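Local coordinates for coenzyme F420-dependent N(5),N(10)-methenyltetrahydromethanopterin reductase-related protein (Desulfurobacterium thermolithotrophum DSM 11699, PDB 6HUY) that binds the iron-guanylylpyridinol (FeGP) cofactor and belongs to the [Fe]-hydrogenase (Hmd) family as its HmdII paralogue, probably also binding methenyl-tetrahydrofolate, at the interface of chains A and B. Sequence-based numbering; all coordinates share one arbitrary frame. Chains: chain A, Coenzyme F420-dependent N(5),N(10)-methenyltetrahydromethanopterin reductase-related protein; chain B, Coenzyme F420-dependent N(5),N(10)-methenyltetrahydromethanopterin reductase-related protein.

Contact 1 and contact 2 join the same two chains, and the centres of their C-alpha atoms lie about 20 Å apart. They share no residue. Contact 1 pairs helices 207-228 and 282-292 of one chain with the same helices of the other, so it is nearly symmetric, with apolar packing and no hydrogen bond seen across the boundary. Contact 2 is unlike on its two sides: helix 232-262 of chain A meets helix 196-203 of chain B and the loop at B:Ser120. In Hmd-type enzymes the helical C-terminal parts intertwine to make a dimer. Here contact 1 would hold the helices together, and contact 2 would tie them to the neighbouring subunit's cofactor-binding half.

Contact 1: the interface of chains A and B. Residues chain A 212, 215-216, 219, 282-284, 286-287, 290; chain B 212, 215-216, 282-283, 286-287, 290.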
loop_
_atom_site.group_PDB
_atom_site.type_symbol
_atom_site.label_atom_id
_atom_site.label_comp_id
_atom_site.label_asym_id
_atom_site.label_seq_id
_atom_site.Cartn_x
_atom_site.Cartn_y
_atom_site.Cartn_z
ATOM N N ILE A 212 9.959 3.563 -1.345
ATOM C CA ILE A 212 10.472 2.198 -1.231
ATOM C C ILE A 212 9.422 1.187 -1.696
ATOM O O ILE A 212 9.724 0.259 -2.457
ATOM C CB ILE A 212 10.941 1.926 0.210
ATOM C CG1 ILE A 212 12.216 2.726 0.513
ATOM C CG2 ILE A 212 11.232 0.456 0.420
ATOM C CD1 ILE A 212 12.615 2.754 2.005
ATOM N N ALA A 215 9.197 1.469 -5.389
ATOM C CA ALA A 215 10.341 0.810 -6.012
ATOM C C ALA A 215 10.241 -0.708 -5.886
ATOM O O ALA A 215 10.600 -1.437 -6.817
ATOM C CB ALA A 215 11.645 1.322 -5.391
ATOM N N GLY A 216 9.762 -1.203 -4.742
ATOM C CA GLY A 216 9.578 -2.637 -4.585
ATOM C C GLY A 216 8.500 -3.203 -5.492
ATOM O O GLY A 216 8.598 -4.350 -5.939
ATOM N N GLU A 219 10.305 -3.460 -8.734
ATOM C CA GLU A 219 11.277 -4.545 -8.746
ATOM C C GLU A 219 10.589 -5.873 -9.026
ATOM O O GLU A 219 11.038 -6.658 -9.867
ATOM C CB GLU A 219 12.041 -4.604 -7.427
ATOM C CG GLU A 219 13.227 -5.550 -7.490
ATOM C CD GLU A 219 14.249 -5.302 -6.405
ATOM O OE1 GLU A 219 14.376 -6.165 -5.513
ATOM O OE2 GLU A 219 14.926 -4.253 -6.454
ATOM N N PRO A 282 18.125 -5.711 -5.967
ATOM C CA PRO A 282 18.830 -5.124 -4.810
ATOM C C PRO A 282 17.926 -4.884 -3.607
ATOM O O PRO A 282 18.366 -5.103 -2.471
ATOM C CB PRO A 282 19.398 -3.815 -5.378
ATOM C CG PRO A 282 18.504 -3.497 -6.555
ATOM C CD PRO A 282 18.116 -4.813 -7.133
ATOM N N LEU A 283 16.672 -4.439 -3.815
ATOM C CA LEU A 283 15.761 -4.218 -2.691
ATOM C C LEU A 283 15.351 -5.532 -2.027
ATOM O O LEU A 283 15.231 -5.603 -0.798
ATOM C CB LEU A 283 14.506 -3.456 -3.149
ATOM C CG LEU A 283 14.713 -2.008 -3.585
ATOM C CD1 LEU A 283 13.487 -1.466 -4.317
ATOM C CD2 LEU A 283 15.041 -1.138 -2.380
ATOM N N THR A 284 15.153 -6.588 -2.815
ATOM C CA THR A 284 14.780 -7.876 -2.237
ATOM C C THR A 284 15.893 -8.422 -1.354
ATOM O O THR A 284 15.640 -8.930 -0.253
ATOM C CB THR A 284 14.451 -8.877 -3.346
ATOM O OG1 THR A 284 13.476 -8.316 -4.239
ATOM C CG2 THR A 284 13.896 -10.161 -2.755
ATOM N N THR A 286 18.372 -6.705 0.102
ATOM C CA THR A 286 18.500 -5.864 1.288
ATOM C C THR A 286 17.373 -6.140 2.276
ATOM O O THR A 286 17.611 -6.270 3.483
ATOM C CB THR A 286 18.512 -4.390 0.887
ATOM O OG1 THR A 286 19.557 -4.165 -0.063
ATOM C CG2 THR A 286 18.765 -3.506 2.100
ATOM N N ALA A 287 16.138 -6.233 1.783
ATOM C CA ALA A 287 15.016 -6.507 2.669
ATOM C C ALA A 287 15.176 -7.862 3.348
ATOM O O ALA A 287 14.869 -8.004 4.534
ATOM C CB ALA A 287 13.697 -6.449 1.891
ATOM N N LEU A 290 17.595 -7.478 6.204
ATOM C CA LEU A 290 17.040 -6.698 7.307
ATOM C C LEU A 290 16.021 -7.496 8.109
ATOM O O LEU A 290 15.893 -7.282 9.320
ATOM C CB LEU A 290 16.395 -5.418 6.782
ATOM C CG LEU A 290 17.313 -4.318 6.249
ATOM C CD1 LEU A 290 16.485 -3.253 5.542
ATOM C CD2 LEU A 290 18.128 -3.692 7.390
ATOM N N ILE B 212 9.725 -5.861 0.828
ATOM C CA ILE B 212 10.356 -4.564 0.628
ATOM C C ILE B 212 9.548 -3.476 1.321
ATOM O O ILE B 212 10.104 -2.599 1.996
ATOM C CB ILE B 212 10.516 -4.299 -0.877
ATOM C CG1 ILE B 212 11.624 -5.211 -1.430
ATOM C CG2 ILE B 212 10.813 -2.828 -1.145
ATOM C CD1 ILE B 212 11.695 -5.277 -2.924
ATOM N N ALA B 215 9.923 -4.025 5.301
ATOM C CA ALA B 215 11.223 -3.519 5.733
ATOM C C ALA B 215 11.332 -2.008 5.527
ATOM O O ALA B 215 11.945 -1.309 6.345
ATOM C CB ALA B 215 12.354 -4.236 4.992
ATOM N N GLY B 216 10.766 -1.489 4.430
ATOM C CA GLY B 216 10.792 -0.052 4.201
ATOM C C GLY B 216 10.012 0.707 5.257
ATOM O O GLY B 216 10.432 1.771 5.718
ATOM N N PRO B 282 19.581 1.957 4.173
ATOM C CA PRO B 282 19.980 1.265 2.930
ATOM C C PRO B 282 18.860 1.147 1.912
ATOM O O PRO B 282 19.124 1.191 0.704
ATOM C CB PRO B 282 20.431 -0.110 3.429
ATOM C CG PRO B 282 19.707 -0.286 4.722
ATOM C CD PRO B 282 19.642 1.067 5.342
ATOM N N LEU B 283 17.615 0.982 2.358
ATOM C CA LEU B 283 16.514 0.858 1.402
ATOM C C LEU B 283 16.184 2.201 0.759
ATOM O O LEU B 283 15.886 2.264 -0.440
ATOM C CB LEU B 283 15.279 0.285 2.090
ATOM C CG LEU B 283 15.299 -1.192 2.455
ATOM C CD1 LEU B 283 14.112 -1.486 3.363
ATOM C CD2 LEU B 283 15.240 -2.063 1.207
ATOM N N THR B 286 18.923 2.944 -1.916
ATOM C CA THR B 286 18.748 2.109 -3.095
ATOM C C THR B 286 17.542 2.568 -3.896
ATOM O O THR B 286 17.613 2.707 -5.122
ATOM C CB THR B 286 18.593 0.651 -2.676
ATOM O OG1 THR B 286 19.735 0.260 -1.903
ATOM C CG2 THR B 286 18.469 -0.267 -3.896
ATOM N N ALA B 287 16.427 2.829 -3.207
ATOM C CA ALA B 287 15.214 3.278 -3.887
ATOM C C ALA B 287 15.461 4.570 -4.655
ATOM O O ALA B 287 15.008 4.719 -5.797
ATOM C CB ALA B 287 14.082 3.467 -2.880
ATOM N N LEU B 290 17.396 3.704 -7.734
ATOM C CA LEU B 290 16.535 3.030 -8.699
ATOM C C LEU B 290 15.617 4.017 -9.408
ATOM O O LEU B 290 15.425 3.923 -10.624
ATOM C CB LEU B 290 15.719 1.946 -8.001
ATOM C CG LEU B 290 16.485 0.659 -7.706
ATOM C CD1 LEU B 290 15.755 -0.115 -6.629
ATOM C CD2 LEU B 290 16.623 -0.163 -8.976
#
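The helical dimer core of this Hmd-family protein centres on A:Ile212 and B:Ile212, whose CG2 methyls meet at 3.7 Å. Each CG2 is anti to its own backbone N, and the two side chains cross obliquely. B:Ile212 CG2 also rests on the bare backbone of A:Gly216, 3.7 Å from its CA, and A:Ile212 CG2 does the same at B:Gly216. The other branch of each isoleucine runs to the partner's helix 282-292. B:Ile212 CD1 presses on A:Leu283 CB at 3.4 Å, a tight fit; on the matching side, A:Ile212 crosses B:Leu283 at about a right angle. Methyls CD2 of A:Leu283 and B:Leu283 touch at 3.7 Å. The CD1 branch of A:Leu283 goes tip to tip with B:Leu290 CD1, 3.5 Å away. Beyond this, A:Leu283 and B:Thr286 slide past each other in opposite directions. The threonine turns CG2 to the partner, while its OG1 bonds back to B:Pro282 O at 2.8 Å, in the carbonyl plane. The polar groups thus bond within their own chain. At the rim of chain A, the carboxylate of A:Glu219 holds the start of helix 282-292. Its OE1 takes A:Thr284 OG1 on the anti lone pair at 2.7 Å and A:Thr284 N on the syn one. OE2 accepts from A:Leu283 N. These amides at the first turn of helix 282-292 would probably favour the ionised form of the carboxylate.

Contact 2: the interface of chains A and B. Residues chain A 237, 241-242, 245; chain B 119-120, 197, 200-201.
B:Pro201, A:Gln241 and B:Ser120 carry this patch of the Hmd-type dimer, made of different residues on its two sides, where a helix of chain A lies against the neighbouring subunit. B:Pro201 hides the most surface, 48 Å². Its ring packs on one face of helix 232-262, between A:Ser242 and A:Val245. CB of the proline lies 4.0 Å from A:Ser242 CA, and its CA is near the serine hydroxyl OG. Further along the ring, CG meets A:Val245 CG2 at 3.9 Å, the two side chains crossing at about a right angle. That same methyl also sits 3.5 Å from the backbone carbonyl B:Glu197 O.

A:Gln241 provides the polar link. Its CG is anti to the backbone N and the chain stays extended, so the amide reaches out from the helix. The hydroxyl B:Ser120 OG donates to A:Gln241 OE1 at 2.8 Å. The donor stands above the carbonyl plane, 28° out of it. The C=O...donor angle is 132°. B:Ser120 OG takes the crowded position between its backbone N and carbonyl carbon (chi1 38°). The other end of the amide, A:Gln241 NE2, packs on B:Ser200 CB at 3.4 Å. An alanine here would remove the amide and would probably cost the bond to B:Ser120 and loosen the packing on B:Ser200. A:Phe237 flanks the bond, with the ring tip CZ 3.9 Å from B:Ser120 OG.

In the fold, helix 232-262 of chain A lies across helix 196-203 of chain B and the loop just before helix 121-135.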
loop_
_atom_site.group_PDB
_atom_site.type_symbol
_atom_site.label_atom_id
_atom_site.label_comp_id
_atom_site.label_asym_id
_atom_site.label_seq_id
_atom_site.Cartn_x
_atom_site.Cartn_y
_atom_site.Cartn_z
ATOM N N PHE A 237 -2.378 -7.774 -9.507
ATOM C CA PHE A 237 -3.277 -8.330 -8.503
ATOM C C PHE A 237 -2.548 -8.579 -7.185
ATOM O O PHE A 237 -3.064 -8.256 -6.108
ATOM C CB PHE A 237 -3.878 -9.619 -9.055
ATOM C CG PHE A 237 -4.831 -10.328 -8.128
ATOM C CD1 PHE A 237 -4.373 -11.309 -7.260
ATOM C CD2 PHE A 237 -6.190 -10.063 -8.174
ATOM C CE1 PHE A 237 -5.245 -11.994 -6.432
ATOM C CE2 PHE A 237 -7.072 -10.739 -7.350
ATOM C CZ PHE A 237 -6.601 -11.707 -6.472
ATOM N N GLN A 241 -3.140 -6.349 -3.628
ATOM C CA GLN A 241 -3.626 -7.146 -2.513
ATOM C C GLN A 241 -2.658 -7.110 -1.337
ATOM O O GLN A 241 -3.071 -6.950 -0.181
ATOM C CB GLN A 241 -3.817 -8.572 -3.022
ATOM C CG GLN A 241 -4.202 -9.621 -2.035
ATOM C CD GLN A 241 -4.547 -10.932 -2.746
ATOM O OE1 GLN A 241 -5.702 -11.191 -3.096
ATOM N NE2 GLN A 241 -3.525 -11.740 -2.999
ATOM N N SER A 242 -1.359 -7.273 -1.614
ATOM C CA SER A 242 -0.371 -7.290 -0.544
ATOM C C SER A 242 -0.321 -5.949 0.182
ATOM O O SER A 242 -0.331 -5.897 1.421
ATOM C CB SER A 242 1.008 -7.644 -1.108
ATOM O OG SER A 242 0.995 -8.957 -1.649
ATOM N N VAL A 245 -3.386 -5.268 2.346
ATOM C CA VAL A 245 -3.422 -5.963 3.630
ATOM C C VAL A 245 -2.495 -5.285 4.636
ATOM O O VAL A 245 -2.886 -5.022 5.779
ATOM C CB VAL A 245 -3.078 -7.455 3.434
ATOM C CG1 VAL A 245 -2.862 -8.183 4.773
ATOM C CG2 VAL A 245 -4.191 -8.121 2.650
ATOM N N MET B 119 -4.338 -17.868 -6.050
ATOM C CA MET B 119 -5.616 -17.260 -5.701
ATOM C C MET B 119 -5.715 -17.108 -4.193
ATOM O O MET B 119 -5.258 -17.973 -3.442
ATOM C CB MET B 119 -6.792 -18.103 -6.219
ATOM C CG MET B 119 -8.165 -17.480 -6.010
ATOM S SD MET B 119 -8.287 -15.737 -6.527
ATOM C CE MET B 119 -7.679 -15.843 -8.212
ATOM N N SER B 120 -6.335 -16.016 -3.765
ATOM C CA SER B 120 -6.582 -15.782 -2.348
ATOM C C SER B 120 -7.909 -16.406 -1.937
ATOM O O SER B 120 -8.910 -16.308 -2.660
ATOM C CB SER B 120 -6.585 -14.284 -2.027
ATOM O OG SER B 120 -7.187 -13.542 -3.066
ATOM N N GLU B 197 -6.397 -13.709 5.228
ATOM C CA GLU B 197 -6.136 -12.672 4.242
ATOM C C GLU B 197 -4.669 -12.311 4.153
ATOM O O GLU B 197 -4.291 -11.527 3.275
ATOM C CB GLU B 197 -6.942 -11.408 4.554
ATOM C CG GLU B 197 -8.427 -11.578 4.460
ATOM C CD GLU B 197 -9.168 -10.320 4.885
ATOM O OE1 GLU B 197 -9.615 -9.570 3.992
ATOM O OE2 GLU B 197 -9.278 -10.068 6.114
ATOM N N SER B 200 -1.820 -15.004 1.176
ATOM C CA SER B 200 -1.320 -14.750 -0.171
ATOM C C SER B 200 -0.285 -13.626 -0.160
ATOM O O SER B 200 0.725 -13.720 -0.868
ATOM C CB SER B 200 -2.473 -14.439 -1.127
ATOM O OG SER B 200 -3.195 -15.628 -1.409
ATOM N N PRO B 201 -0.497 -12.547 0.600
ATOM C CA PRO B 201 0.560 -11.530 0.712
ATOM C C PRO B 201 1.891 -12.075 1.194
ATOM O O PRO B 201 2.945 -11.618 0.741
ATOM C CB PRO B 201 -0.039 -10.531 1.706
ATOM C CG PRO B 201 -1.496 -10.633 1.483
ATOM C CD PRO B 201 -1.775 -12.063 1.151
#